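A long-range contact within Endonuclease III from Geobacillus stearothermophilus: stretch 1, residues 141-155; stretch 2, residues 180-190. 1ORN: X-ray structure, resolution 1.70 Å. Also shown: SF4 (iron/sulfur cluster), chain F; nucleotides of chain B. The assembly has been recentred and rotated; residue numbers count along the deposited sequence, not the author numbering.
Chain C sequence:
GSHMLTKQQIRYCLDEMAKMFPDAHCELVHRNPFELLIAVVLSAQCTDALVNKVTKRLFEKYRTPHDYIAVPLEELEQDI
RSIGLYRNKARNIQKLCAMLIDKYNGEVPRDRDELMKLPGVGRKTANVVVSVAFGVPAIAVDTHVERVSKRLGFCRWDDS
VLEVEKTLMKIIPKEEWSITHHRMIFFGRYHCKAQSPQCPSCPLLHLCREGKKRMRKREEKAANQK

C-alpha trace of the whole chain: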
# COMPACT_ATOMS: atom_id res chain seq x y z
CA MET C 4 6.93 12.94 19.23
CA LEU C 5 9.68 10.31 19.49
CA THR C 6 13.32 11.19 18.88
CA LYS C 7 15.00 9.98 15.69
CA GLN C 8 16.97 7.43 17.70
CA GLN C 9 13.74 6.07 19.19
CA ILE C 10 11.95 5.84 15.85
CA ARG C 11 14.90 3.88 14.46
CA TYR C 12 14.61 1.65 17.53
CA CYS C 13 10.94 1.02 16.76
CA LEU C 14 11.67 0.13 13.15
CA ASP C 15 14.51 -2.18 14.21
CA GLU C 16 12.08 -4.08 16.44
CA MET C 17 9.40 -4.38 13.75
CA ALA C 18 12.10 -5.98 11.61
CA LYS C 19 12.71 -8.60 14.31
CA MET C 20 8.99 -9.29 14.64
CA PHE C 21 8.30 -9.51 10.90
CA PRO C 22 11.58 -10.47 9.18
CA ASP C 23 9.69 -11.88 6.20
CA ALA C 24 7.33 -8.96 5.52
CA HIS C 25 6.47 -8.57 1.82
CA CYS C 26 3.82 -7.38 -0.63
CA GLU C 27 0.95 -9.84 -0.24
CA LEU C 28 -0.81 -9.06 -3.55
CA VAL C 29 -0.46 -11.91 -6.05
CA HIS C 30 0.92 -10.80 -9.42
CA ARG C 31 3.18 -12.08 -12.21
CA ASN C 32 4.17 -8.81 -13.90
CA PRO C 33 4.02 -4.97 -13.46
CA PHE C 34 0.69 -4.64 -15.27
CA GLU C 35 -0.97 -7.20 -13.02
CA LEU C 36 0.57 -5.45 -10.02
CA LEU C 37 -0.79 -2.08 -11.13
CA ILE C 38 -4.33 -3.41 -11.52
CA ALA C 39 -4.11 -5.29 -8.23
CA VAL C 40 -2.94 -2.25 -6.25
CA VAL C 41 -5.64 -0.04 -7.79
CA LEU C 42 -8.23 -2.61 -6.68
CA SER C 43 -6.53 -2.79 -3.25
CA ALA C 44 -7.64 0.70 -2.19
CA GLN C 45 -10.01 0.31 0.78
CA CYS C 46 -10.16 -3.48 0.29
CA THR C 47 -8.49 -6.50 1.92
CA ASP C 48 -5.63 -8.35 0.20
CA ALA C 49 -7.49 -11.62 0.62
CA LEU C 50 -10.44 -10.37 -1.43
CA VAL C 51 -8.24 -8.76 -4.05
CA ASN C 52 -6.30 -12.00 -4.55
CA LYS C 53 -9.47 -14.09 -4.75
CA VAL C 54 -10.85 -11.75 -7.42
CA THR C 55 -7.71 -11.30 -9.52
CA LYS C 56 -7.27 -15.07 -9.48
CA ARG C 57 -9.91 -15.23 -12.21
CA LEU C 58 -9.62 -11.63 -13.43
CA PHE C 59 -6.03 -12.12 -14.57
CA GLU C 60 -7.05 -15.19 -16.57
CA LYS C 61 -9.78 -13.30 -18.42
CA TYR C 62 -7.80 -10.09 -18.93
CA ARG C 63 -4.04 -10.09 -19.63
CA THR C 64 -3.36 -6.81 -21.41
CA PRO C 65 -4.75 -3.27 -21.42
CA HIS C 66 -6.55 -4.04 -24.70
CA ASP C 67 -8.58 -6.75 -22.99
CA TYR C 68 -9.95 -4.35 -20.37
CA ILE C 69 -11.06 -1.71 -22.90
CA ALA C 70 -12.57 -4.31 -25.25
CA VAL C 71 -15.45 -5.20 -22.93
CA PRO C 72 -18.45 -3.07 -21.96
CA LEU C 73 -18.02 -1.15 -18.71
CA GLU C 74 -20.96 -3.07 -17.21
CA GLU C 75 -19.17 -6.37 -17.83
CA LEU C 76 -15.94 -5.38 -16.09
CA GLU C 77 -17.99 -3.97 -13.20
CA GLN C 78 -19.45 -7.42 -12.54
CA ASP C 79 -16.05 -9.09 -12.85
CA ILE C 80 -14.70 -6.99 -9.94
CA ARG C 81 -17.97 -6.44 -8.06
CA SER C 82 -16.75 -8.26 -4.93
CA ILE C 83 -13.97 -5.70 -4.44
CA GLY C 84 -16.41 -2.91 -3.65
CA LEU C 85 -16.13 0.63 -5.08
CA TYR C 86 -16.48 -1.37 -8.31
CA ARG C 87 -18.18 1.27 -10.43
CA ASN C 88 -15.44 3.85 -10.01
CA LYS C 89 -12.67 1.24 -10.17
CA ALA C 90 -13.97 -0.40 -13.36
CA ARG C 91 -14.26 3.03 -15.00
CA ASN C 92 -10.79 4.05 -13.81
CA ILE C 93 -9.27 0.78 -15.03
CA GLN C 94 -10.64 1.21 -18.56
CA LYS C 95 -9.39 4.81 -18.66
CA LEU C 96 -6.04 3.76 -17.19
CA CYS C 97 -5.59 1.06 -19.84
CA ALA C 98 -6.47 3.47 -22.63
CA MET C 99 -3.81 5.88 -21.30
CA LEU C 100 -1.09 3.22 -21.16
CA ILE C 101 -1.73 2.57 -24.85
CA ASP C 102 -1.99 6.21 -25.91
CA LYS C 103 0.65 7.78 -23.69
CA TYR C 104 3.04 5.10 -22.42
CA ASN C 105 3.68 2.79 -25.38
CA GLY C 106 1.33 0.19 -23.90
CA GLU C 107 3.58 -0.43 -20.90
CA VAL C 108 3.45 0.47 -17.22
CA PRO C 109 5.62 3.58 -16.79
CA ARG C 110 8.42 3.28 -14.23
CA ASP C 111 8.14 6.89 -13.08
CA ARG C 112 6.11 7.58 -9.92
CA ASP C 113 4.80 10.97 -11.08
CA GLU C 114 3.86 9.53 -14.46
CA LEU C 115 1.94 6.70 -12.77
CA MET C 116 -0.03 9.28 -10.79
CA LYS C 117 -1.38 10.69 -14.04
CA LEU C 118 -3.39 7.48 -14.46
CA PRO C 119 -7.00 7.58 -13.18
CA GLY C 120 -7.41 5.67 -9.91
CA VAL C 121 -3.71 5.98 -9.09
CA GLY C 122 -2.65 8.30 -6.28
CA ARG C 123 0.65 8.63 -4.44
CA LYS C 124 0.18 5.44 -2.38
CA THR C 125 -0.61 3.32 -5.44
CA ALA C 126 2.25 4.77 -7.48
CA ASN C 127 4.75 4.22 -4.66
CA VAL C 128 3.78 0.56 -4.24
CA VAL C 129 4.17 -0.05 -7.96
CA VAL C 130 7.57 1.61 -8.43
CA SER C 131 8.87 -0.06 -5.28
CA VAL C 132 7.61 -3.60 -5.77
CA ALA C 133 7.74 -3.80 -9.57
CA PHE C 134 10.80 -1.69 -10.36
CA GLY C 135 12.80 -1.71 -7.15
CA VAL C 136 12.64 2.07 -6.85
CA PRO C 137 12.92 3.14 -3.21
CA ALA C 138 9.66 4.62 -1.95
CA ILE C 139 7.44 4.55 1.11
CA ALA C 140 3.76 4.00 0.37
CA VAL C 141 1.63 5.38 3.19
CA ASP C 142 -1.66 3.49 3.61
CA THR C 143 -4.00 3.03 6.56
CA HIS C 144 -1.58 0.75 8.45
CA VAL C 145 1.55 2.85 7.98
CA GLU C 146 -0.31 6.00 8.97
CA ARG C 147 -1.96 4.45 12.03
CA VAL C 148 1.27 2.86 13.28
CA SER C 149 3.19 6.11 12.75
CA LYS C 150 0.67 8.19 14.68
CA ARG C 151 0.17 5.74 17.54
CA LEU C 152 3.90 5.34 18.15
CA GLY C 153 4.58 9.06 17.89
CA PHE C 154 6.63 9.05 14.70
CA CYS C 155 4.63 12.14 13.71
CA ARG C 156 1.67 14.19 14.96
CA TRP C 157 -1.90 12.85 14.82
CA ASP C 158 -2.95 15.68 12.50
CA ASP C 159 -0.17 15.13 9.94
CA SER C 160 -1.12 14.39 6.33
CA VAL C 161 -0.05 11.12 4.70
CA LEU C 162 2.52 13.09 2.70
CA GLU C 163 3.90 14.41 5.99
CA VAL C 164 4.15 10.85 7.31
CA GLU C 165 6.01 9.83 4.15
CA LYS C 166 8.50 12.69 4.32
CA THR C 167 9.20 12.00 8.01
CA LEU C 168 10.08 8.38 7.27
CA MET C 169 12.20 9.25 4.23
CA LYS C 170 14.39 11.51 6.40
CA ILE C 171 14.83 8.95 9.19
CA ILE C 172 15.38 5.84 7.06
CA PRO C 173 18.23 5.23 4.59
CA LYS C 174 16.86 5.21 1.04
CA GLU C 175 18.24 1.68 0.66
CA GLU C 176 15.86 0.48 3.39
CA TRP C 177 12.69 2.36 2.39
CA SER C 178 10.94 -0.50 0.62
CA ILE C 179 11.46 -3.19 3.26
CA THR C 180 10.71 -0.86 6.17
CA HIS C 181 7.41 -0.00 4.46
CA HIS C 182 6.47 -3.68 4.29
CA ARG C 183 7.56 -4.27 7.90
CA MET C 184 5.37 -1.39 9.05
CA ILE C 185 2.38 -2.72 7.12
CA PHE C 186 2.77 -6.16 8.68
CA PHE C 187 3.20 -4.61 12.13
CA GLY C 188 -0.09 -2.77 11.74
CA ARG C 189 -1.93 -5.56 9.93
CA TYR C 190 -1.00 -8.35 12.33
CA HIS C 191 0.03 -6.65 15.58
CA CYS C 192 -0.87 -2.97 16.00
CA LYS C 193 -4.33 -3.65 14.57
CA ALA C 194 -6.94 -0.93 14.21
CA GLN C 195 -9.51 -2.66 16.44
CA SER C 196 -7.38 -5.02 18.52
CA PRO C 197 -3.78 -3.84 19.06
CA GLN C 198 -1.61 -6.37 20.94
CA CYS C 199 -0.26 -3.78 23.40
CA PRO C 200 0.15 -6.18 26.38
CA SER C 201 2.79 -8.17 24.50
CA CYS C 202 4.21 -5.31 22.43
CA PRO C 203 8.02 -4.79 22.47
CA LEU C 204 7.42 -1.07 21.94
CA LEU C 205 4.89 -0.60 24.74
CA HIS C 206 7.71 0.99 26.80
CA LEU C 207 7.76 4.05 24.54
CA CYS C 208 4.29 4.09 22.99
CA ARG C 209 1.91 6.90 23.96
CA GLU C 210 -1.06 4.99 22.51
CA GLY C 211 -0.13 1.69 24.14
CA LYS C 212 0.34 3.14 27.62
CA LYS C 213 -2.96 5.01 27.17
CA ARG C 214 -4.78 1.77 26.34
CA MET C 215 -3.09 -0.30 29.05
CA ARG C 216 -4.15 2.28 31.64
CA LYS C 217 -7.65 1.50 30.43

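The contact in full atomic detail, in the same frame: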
# COMPACT_ATOMS: atom_id res chain seq x y z
N VAL C 141 2.34 5.20 1.94
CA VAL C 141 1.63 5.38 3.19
C VAL C 141 0.14 5.09 3.04
O VAL C 141 -0.60 5.86 2.41
CB VAL C 141 1.84 6.81 3.75
CG1 VAL C 141 1.08 6.97 5.08
CG2 VAL C 141 3.33 7.07 3.96
N ASP C 142 -0.28 3.97 3.63
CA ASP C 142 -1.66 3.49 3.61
C ASP C 142 -2.23 3.61 5.02
O ASP C 142 -1.64 4.24 5.89
CB ASP C 142 -1.68 2.01 3.23
CG ASP C 142 -1.21 1.13 4.37
OD1 ASP C 142 -0.17 1.47 4.99
OD2 ASP C 142 -1.86 0.10 4.66
N THR C 143 -3.38 2.97 5.24
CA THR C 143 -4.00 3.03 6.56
C THR C 143 -3.11 2.48 7.68
O THR C 143 -3.02 3.08 8.75
CB THR C 143 -5.36 2.27 6.56
OG1 THR C 143 -5.92 2.33 7.87
CG2 THR C 143 -5.17 0.81 6.15
N HIS C 144 -2.43 1.36 7.43
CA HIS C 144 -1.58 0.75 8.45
C HIS C 144 -0.35 1.59 8.78
O HIS C 144 -0.06 1.85 9.95
CB HIS C 144 -1.12 -0.65 8.02
CG HIS C 144 -2.25 -1.64 7.86
ND1 HIS C 144 -3.04 -2.04 8.91
CD2 HIS C 144 -2.72 -2.28 6.77
CE1 HIS C 144 -3.95 -2.89 8.48
NE2 HIS C 144 -3.78 -3.06 7.18
N VAL C 145 0.37 2.04 7.76
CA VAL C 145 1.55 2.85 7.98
C VAL C 145 1.19 4.12 8.73
O VAL C 145 1.87 4.50 9.68
CB VAL C 145 2.25 3.21 6.66
CG1 VAL C 145 3.40 4.17 6.92
CG2 VAL C 145 2.76 1.93 5.99
N GLU C 146 0.11 4.77 8.31
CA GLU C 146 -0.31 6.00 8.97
C GLU C 146 -0.68 5.76 10.43
O GLU C 146 -0.22 6.48 11.33
CB GLU C 146 -1.50 6.63 8.25
CG GLU C 146 -1.96 7.94 8.88
CD GLU C 146 -3.19 8.53 8.22
OE1 GLU C 146 -3.51 9.70 8.53
OE2 GLU C 146 -3.85 7.84 7.41
N ARG C 147 -1.53 4.76 10.67
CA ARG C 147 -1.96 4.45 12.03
C ARG C 147 -0.78 4.11 12.95
O ARG C 147 -0.70 4.61 14.07
CB ARG C 147 -2.95 3.27 12.02
CG ARG C 147 -3.53 2.97 13.40
CD ARG C 147 -4.53 1.82 13.35
NE ARG C 147 -3.89 0.55 13.01
CZ ARG C 147 -4.01 -0.08 11.85
NH1 ARG C 147 -4.75 0.44 10.88
NH2 ARG C 147 -3.37 -1.22 11.65
N VAL C 148 0.11 3.25 12.48
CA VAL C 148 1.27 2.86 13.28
C VAL C 148 2.14 4.07 13.58
O VAL C 148 2.59 4.25 14.71
CB VAL C 148 2.11 1.78 12.55
CG1 VAL C 148 3.45 1.58 13.26
CG2 VAL C 148 1.32 0.47 12.53
N SER C 149 2.36 4.92 12.57
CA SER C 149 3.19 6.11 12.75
C SER C 149 2.63 7.06 13.81
O SER C 149 3.36 7.56 14.67
CB SER C 149 3.33 6.85 11.42
OG SER C 149 4.12 6.12 10.50
N LYS C 150 1.32 7.29 13.74
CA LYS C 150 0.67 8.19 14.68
C LYS C 150 0.53 7.63 16.09
O LYS C 150 0.67 8.37 17.06
CB LYS C 150 -0.68 8.63 14.11
CG LYS C 150 -0.48 9.53 12.89
CD LYS C 150 -1.77 9.96 12.24
CE LYS C 150 -1.49 11.01 11.16
NZ LYS C 150 -2.74 11.48 10.52
N ARG C 151 0.29 6.33 16.21
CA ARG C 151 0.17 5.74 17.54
C ARG C 151 1.50 5.76 18.28
O ARG C 151 1.57 6.10 19.46
CB ARG C 151 -0.34 4.30 17.45
CG ARG C 151 -1.81 4.18 17.14
CD ARG C 151 -2.23 2.73 17.12
NE ARG C 151 -3.68 2.58 17.06
CZ ARG C 151 -4.30 1.41 16.90
NH1 ARG C 151 -3.60 0.29 16.77
NH2 ARG C 151 -5.62 1.38 16.87
N LEU C 152 2.56 5.39 17.57
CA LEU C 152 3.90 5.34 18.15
C LEU C 152 4.52 6.72 18.40
O LEU C 152 5.42 6.86 19.23
CB LEU C 152 4.82 4.53 17.23
CG LEU C 152 5.50 3.26 17.75
CD1 LEU C 152 4.85 2.74 19.03
CD2 LEU C 152 5.43 2.22 16.64
N GLY C 153 4.04 7.73 17.69
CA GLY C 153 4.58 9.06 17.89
C GLY C 153 5.67 9.43 16.89
O GLY C 153 6.50 10.28 17.17
N PHE C 154 5.66 8.77 15.74
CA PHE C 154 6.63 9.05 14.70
C PHE C 154 6.36 10.46 14.18
O PHE C 154 7.28 11.19 13.79
CB PHE C 154 6.48 8.06 13.54
CG PHE C 154 7.07 6.70 13.79
CD1 PHE C 154 7.37 6.27 15.08
CD2 PHE C 154 7.29 5.82 12.73
CE1 PHE C 154 7.89 4.99 15.31
CE2 PHE C 154 7.81 4.54 12.94
CZ PHE C 154 8.11 4.13 14.24
N CYS C 155 5.08 10.83 14.18
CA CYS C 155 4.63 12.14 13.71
C CYS C 155 3.42 12.55 14.54
O CYS C 155 3.01 11.82 15.44
CB CYS C 155 4.23 12.04 12.24
SG CYS C 155 2.91 10.84 11.95
N THR C 180 11.24 -1.44 4.94
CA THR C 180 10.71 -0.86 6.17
C THR C 180 9.21 -0.64 6.00
O THR C 180 8.43 -0.85 6.93
CB THR C 180 11.39 0.48 6.51
OG1 THR C 180 12.79 0.26 6.66
CG2 THR C 180 10.82 1.04 7.81
N HIS C 181 8.82 -0.22 4.80
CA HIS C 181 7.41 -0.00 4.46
C HIS C 181 6.63 -1.30 4.69
O HIS C 181 5.59 -1.31 5.36
CB HIS C 181 7.31 0.45 2.99
CG HIS C 181 5.97 0.21 2.37
ND1 HIS C 181 4.85 0.94 2.69
CD2 HIS C 181 5.58 -0.70 1.44
CE1 HIS C 181 3.82 0.50 1.99
NE2 HIS C 181 4.23 -0.50 1.23
N HIS C 182 7.13 -2.40 4.14
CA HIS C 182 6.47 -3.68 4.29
C HIS C 182 6.43 -4.14 5.75
O HIS C 182 5.43 -4.68 6.21
CB HIS C 182 7.16 -4.73 3.42
CG HIS C 182 6.91 -4.53 1.95
ND1 HIS C 182 7.92 -4.42 1.03
CD2 HIS C 182 5.75 -4.40 1.26
CE1 HIS C 182 7.40 -4.24 -0.17
NE2 HIS C 182 6.09 -4.22 -0.06
N ARG C 183 7.51 -3.89 6.49
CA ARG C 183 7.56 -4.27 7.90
C ARG C 183 6.53 -3.49 8.70
O ARG C 183 5.89 -4.03 9.60
CB ARG C 183 8.96 -4.04 8.46
CG ARG C 183 10.02 -4.99 7.91
CD ARG C 183 11.42 -4.56 8.33
NE ARG C 183 12.46 -5.44 7.81
CZ ARG C 183 13.75 -5.12 7.77
NH1 ARG C 183 14.16 -3.94 8.21
NH2 ARG C 183 14.63 -5.98 7.27
N MET C 184 6.35 -2.21 8.36
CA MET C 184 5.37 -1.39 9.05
C MET C 184 3.95 -1.85 8.75
O MET C 184 3.09 -1.86 9.63
CB MET C 184 5.52 0.09 8.66
CG MET C 184 6.75 0.76 9.29
SD MET C 184 6.76 2.56 9.02
CE MET C 184 5.43 3.05 10.11
N ILE C 185 3.70 -2.25 7.50
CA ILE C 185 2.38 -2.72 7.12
C ILE C 185 2.04 -4.01 7.87
O ILE C 185 0.92 -4.18 8.34
CB ILE C 185 2.29 -2.98 5.60
CG1 ILE C 185 2.27 -1.64 4.86
CG2 ILE C 185 1.04 -3.78 5.27
CD1 ILE C 185 2.13 -1.76 3.37
N PHE C 186 3.00 -4.91 7.97
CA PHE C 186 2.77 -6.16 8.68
C PHE C 186 2.54 -5.87 10.16
O PHE C 186 1.67 -6.46 10.78
CB PHE C 186 3.97 -7.10 8.51
CG PHE C 186 3.81 -8.08 7.37
CD1 PHE C 186 3.52 -7.63 6.08
CD2 PHE C 186 3.94 -9.45 7.59
CE1 PHE C 186 3.38 -8.54 5.03
CE2 PHE C 186 3.80 -10.36 6.55
CZ PHE C 186 3.52 -9.91 5.27
N PHE C 187 3.33 -4.96 10.72
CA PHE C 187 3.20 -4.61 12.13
C PHE C 187 1.78 -4.14 12.41
O PHE C 187 1.15 -4.55 13.37
CB PHE C 187 4.21 -3.51 12.49
CG PHE C 187 4.25 -3.17 13.95
CD1 PHE C 187 4.88 -4.01 14.86
CD2 PHE C 187 3.64 -2.01 14.42
CE1 PHE C 187 4.91 -3.69 16.22
CE2 PHE C 187 3.67 -1.68 15.78
CZ PHE C 187 4.31 -2.53 16.68
N GLY C 188 1.26 -3.26 11.54
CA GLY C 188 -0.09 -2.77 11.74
C GLY C 188 -1.17 -3.79 11.40
O GLY C 188 -2.20 -3.86 12.06
N ARG C 189 -0.94 -4.58 10.35
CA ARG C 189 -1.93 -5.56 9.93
C ARG C 189 -2.10 -6.71 10.91
O ARG C 189 -3.22 -7.12 11.22
CB ARG C 189 -1.55 -6.13 8.55
CG ARG C 189 -2.53 -7.16 8.00
CD ARG C 189 -2.16 -7.54 6.57
NE ARG C 189 -2.33 -6.41 5.66
CZ ARG C 189 -1.59 -6.20 4.57
NH1 ARG C 189 -0.62 -7.04 4.25
NH2 ARG C 189 -1.83 -5.15 3.81
N TYR C 190 -0.98 -7.20 11.43
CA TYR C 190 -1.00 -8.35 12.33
C TYR C 190 -0.74 -8.11 13.81
O TYR C 190 -0.98 -9.01 14.62
CB TYR C 190 0.00 -9.38 11.82
CG TYR C 190 -0.30 -9.84 10.41
CD1 TYR C 190 -1.42 -10.63 10.14
CD2 TYR C 190 0.53 -9.47 9.35
CE1 TYR C 190 -1.71 -11.04 8.84
CE2 TYR C 190 0.25 -9.88 8.05
CZ TYR C 190 -0.87 -10.66 7.80
OH TYR C 190 -1.17 -11.05 6.51
FE1 SF4 F . 2.43 -1.65 20.41
FE2 SF4 F . 0.58 -0.50 18.71
FE3 SF4 F . -0.01 -1.06 21.26
FE4 SF4 F . 1.74 0.91 20.66
S1 SF4 F . -0.51 0.92 20.21
S2 SF4 F . 1.85 -0.54 22.31
S3 SF4 F . 2.66 0.06 18.82
S4 SF4 F . 0.41 -2.57 19.71
P DA B 6 -7.82 -0.81 8.89
OP1 DA B 6 -6.59 -1.26 9.59
OP2 DA B 6 -8.01 0.63 8.56
O5' DA B 6 -7.96 -1.67 7.55
C5' DA B 6 -7.89 -3.10 7.61
C4' DA B 6 -8.17 -3.71 6.26
O4' DA B 6 -9.56 -3.52 5.90
C3' DA B 6 -7.34 -3.15 5.10
O3' DA B 6 -6.99 -4.23 4.23
C2' DA B 6 -8.33 -2.25 4.37
C1' DA B 6 -9.64 -3.00 4.58
N9 DA B 6 -10.85 -2.18 4.50
C8 DA B 6 -11.05 -0.92 4.99
N7 DA B 6 -12.26 -0.46 4.80
C5 DA B 6 -12.91 -1.50 4.14
C6 DA B 6 -14.22 -1.65 3.66
N6 DA B 6 -15.17 -0.71 3.79
N1 DA B 6 -14.54 -2.80 3.04
C2 DA B 6 -13.59 -3.74 2.92
N3 DA B 6 -12.33 -3.72 3.32
C4 DA B 6 -12.04 -2.56 3.94
P DG B 8 -5.77 1.52 2.17
OP1 DG B 8 -5.43 2.46 3.26
OP2 DG B 8 -6.96 0.63 2.31
O5' DG B 8 -5.94 2.33 0.81
C5' DG B 8 -5.15 3.48 0.54
C4' DG B 8 -5.56 4.06 -0.80
O4' DG B 8 -6.97 4.34 -0.78
C3' DG B 8 -4.87 5.34 -1.26
O3' DG B 8 -4.67 5.18 -2.66
C2' DG B 8 -5.88 6.42 -0.93
C1' DG B 8 -7.22 5.71 -1.09
N9 DG B 8 -8.28 6.17 -0.21
C8 DG B 8 -8.16 6.60 1.09
N7 DG B 8 -9.31 6.88 1.65
C5 DG B 8 -10.25 6.63 0.65
C6 DG B 8 -11.67 6.74 0.66
O6 DG B 8 -12.41 7.07 1.60
N1 DG B 8 -12.22 6.42 -0.57
C2 DG B 8 -11.50 6.02 -1.68
N2 DG B 8 -12.21 5.76 -2.78
N3 DG B 8 -10.18 5.89 -1.69
C4 DG B 8 -9.62 6.21 -0.51

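At the centre of the contact lies M184, whose flexible thioether reaches from helix 180-190 into a pocket formed by helix 143-152 and F154, just beyond its end. Its terminal methyl CE lies 3.9 Å from V145 CG1, 4.0 Å from V148 CG1 and 4.0 Å from F154 CE2, so one slender, unbranched side chain fills a space bounded by branched and aromatic neighbours. The same CE approaches S149 OG at 3.4 Å; that hydroxyl bonds back to its own helix, S149 OG to V145 O at 2.9 Å, which lets a polar residue sit in apolar surroundings. Beside this core, V145 CG2 meets I185 CG1 at 3.8 Å, and V148 CG1 touches F187 CD2 at 3.8 Å.

The helices cross steeply, at 80°, with axes only 8.0 Å apart. G188 suits this close approach: its CA lies 5.0 Å from H144 CA and 3.6 Å from V148 CG2, and an ideal CB on G188 would point at helix 143-152, 3.0 Å from V148 CG2 and 3.1 Å from H144 CB, both tight.

Toward one end, F187 and L152 pack loosely (CE2 to CD2, 4.4 Å) and both reach the iron/sulfur cluster, F187 CE2 lying 3.6 Å from S3 and L152 CD1 3.5 Å from the same sulfur.

Toward the DNA the surroundings become polar, and the clear side-chain hydrogen bonds between protein residues described here organise stretch 1 itself. D142 caps helix 143-152, its OD1 accepting from V145 N (2.9 Å) and its OD2 from H144 N (3.1 Å); a short acidic side chain suits these otherwise unpaired amides. The flat imidazole of H144 receives R189 CB over its face, 4.1 Å from the ring centroid, while H144 ND1 accepts from R147 NH2 at 2.9 Å. R147 NH2 also lies 2.9 Å from G188 O, and R147 NH1 makes a weak hydrogen bond to OP1 of DA6 (2.8 Å), so the guanidinium lies between the edge of the helix contact and the DNA backbone.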